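PDB 3BTV: Galactose/lactose metabolism regulatory protein GAL80 from Saccharomyces cerevisiae, which represses the galactose and lactose metabolic genes by binding the activator GAL4 and blocking its transcriptional activation when no inducing sugar is present. Local coordinates for the interface of chains A and B. Numbering follows the deposited sequence. Chains: chain A/B, Galactose/lactose metabolism regulatory protein GAL80.

The interface of chains A and B. Residues chain A 268-270, 277-279; chain B 237, 264, 266.
The CB-CG edge of A:Pro277 wedges into the angle between two aromatic rings of chain B and makes a CH-pi contact with each. CG stands over the centre of the B:Phe237 phenyl face, 3.9 Å from the ring centroid, while CB of A:Pro277 sits over the B:His264 imidazole, displaced toward its rim, with ND1 3.7 Å away. The phenyl is also met at its edge: in the ring plane, CG2 of A:Thr270 comes to 3.3 Å from CE2 of B:Phe237, a tight contact. With chi1 at 53°, A:Thr270 places this methyl beside its own backbone N, anti to the carbonyl carbon. Replacing B:Phe237 by an alanine is likely to leave the A:Thr270 methyl and the CG side of A:Pro277 without the phenyl they pack on.

Van der Waals packing also surrounds B:Leu266. Its CD2 makes an apolar contact with CB of A:Ser279 at 3.7 Å. CD1 faces both chain A strands, 3.7 Å from the carbonyl O of A:Val278 on strand 276-283 and 3.8 Å from that of A:Gly269 on strand 264-271. The extended A:Gln268 side chain runs antiparallel to B:Leu266, bringing its amide NE2 to 3.5 Å from the leucine CB.

Both subunits contribute strand 264-271, and two-fold symmetry repeats the patch with chains exchanged. Although the structure alone does not show whether this pairing is the repressor's working form, the patch supplies close van der Waals and CH-pi packing to the sheet-to-sheet contact joining the deposited dimer.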
# COMPACT_ATOMS: atom_id res chain seq x y z
N GLN A 268 -2.08 -6.40 3.03
CA GLN A 268 -2.51 -6.57 1.64
C GLN A 268 -3.33 -7.82 1.54
O GLN A 268 -3.08 -8.77 2.28
CB GLN A 268 -1.32 -6.60 0.68
CG GLN A 268 -0.39 -7.76 0.88
CD GLN A 268 0.89 -7.66 0.07
OE1 GLN A 268 1.59 -8.66 -0.14
NE2 GLN A 268 1.21 -6.46 -0.40
N GLY A 269 -4.32 -7.83 0.66
CA GLY A 269 -5.17 -8.99 0.53
C GLY A 269 -6.07 -8.93 -0.68
O GLY A 269 -6.01 -7.98 -1.49
N THR A 270 -6.91 -9.94 -0.81
CA THR A 270 -7.84 -10.03 -1.93
C THR A 270 -9.26 -10.16 -1.40
O THR A 270 -9.51 -10.90 -0.47
CB THR A 270 -7.53 -11.29 -2.80
OG1 THR A 270 -7.49 -12.44 -1.95
CG2 THR A 270 -6.19 -11.18 -3.43
N PRO A 277 -7.55 -7.00 -5.55
CA PRO A 277 -6.36 -6.60 -4.80
C PRO A 277 -6.62 -5.38 -3.89
O PRO A 277 -7.12 -4.35 -4.34
CB PRO A 277 -5.36 -6.20 -5.90
CG PRO A 277 -5.94 -6.69 -7.18
CD PRO A 277 -7.41 -6.78 -7.00
N VAL A 278 -6.29 -5.52 -2.61
CA VAL A 278 -6.43 -4.45 -1.62
C VAL A 278 -5.06 -4.23 -1.00
O VAL A 278 -4.42 -5.17 -0.54
CB VAL A 278 -7.42 -4.82 -0.50
CG1 VAL A 278 -7.51 -3.67 0.52
CG2 VAL A 278 -8.80 -5.19 -1.06
N SER A 279 -4.59 -2.99 -1.03
CA SER A 279 -3.31 -2.65 -0.42
C SER A 279 -3.51 -1.59 0.67
O SER A 279 -4.14 -0.56 0.43
CB SER A 279 -2.36 -2.10 -1.50
OG SER A 279 -1.15 -1.68 -0.90
N PHE B 237 -1.02 -10.85 -9.73
CA PHE B 237 -2.35 -11.15 -10.27
C PHE B 237 -2.41 -11.22 -11.79
O PHE B 237 -1.85 -10.38 -12.50
CB PHE B 237 -3.34 -10.06 -9.84
CG PHE B 237 -3.53 -9.96 -8.36
CD1 PHE B 237 -2.58 -9.35 -7.55
CD2 PHE B 237 -4.68 -10.46 -7.77
CE1 PHE B 237 -2.77 -9.26 -6.18
CE2 PHE B 237 -4.87 -10.36 -6.40
CZ PHE B 237 -3.93 -9.77 -5.60
N HIS B 264 -1.53 -7.02 -12.02
CA HIS B 264 -1.42 -6.29 -10.75
C HIS B 264 -0.38 -6.91 -9.85
O HIS B 264 -0.21 -8.13 -9.83
CB HIS B 264 -2.74 -6.25 -10.00
CG HIS B 264 -2.89 -5.05 -9.11
ND1 HIS B 264 -2.43 -5.02 -7.81
CD2 HIS B 264 -3.47 -3.85 -9.34
CE1 HIS B 264 -2.71 -3.84 -7.28
NE2 HIS B 264 -3.36 -3.12 -8.18
N LEU B 266 0.88 -6.58 -5.74
CA LEU B 266 0.86 -6.04 -4.38
C LEU B 266 2.17 -6.45 -3.78
O LEU B 266 2.54 -7.62 -3.84
CB LEU B 266 -0.28 -6.62 -3.53
CG LEU B 266 -1.72 -6.37 -3.99
CD1 LEU B 266 -2.68 -7.15 -3.10
CD2 LEU B 266 -2.06 -4.89 -3.97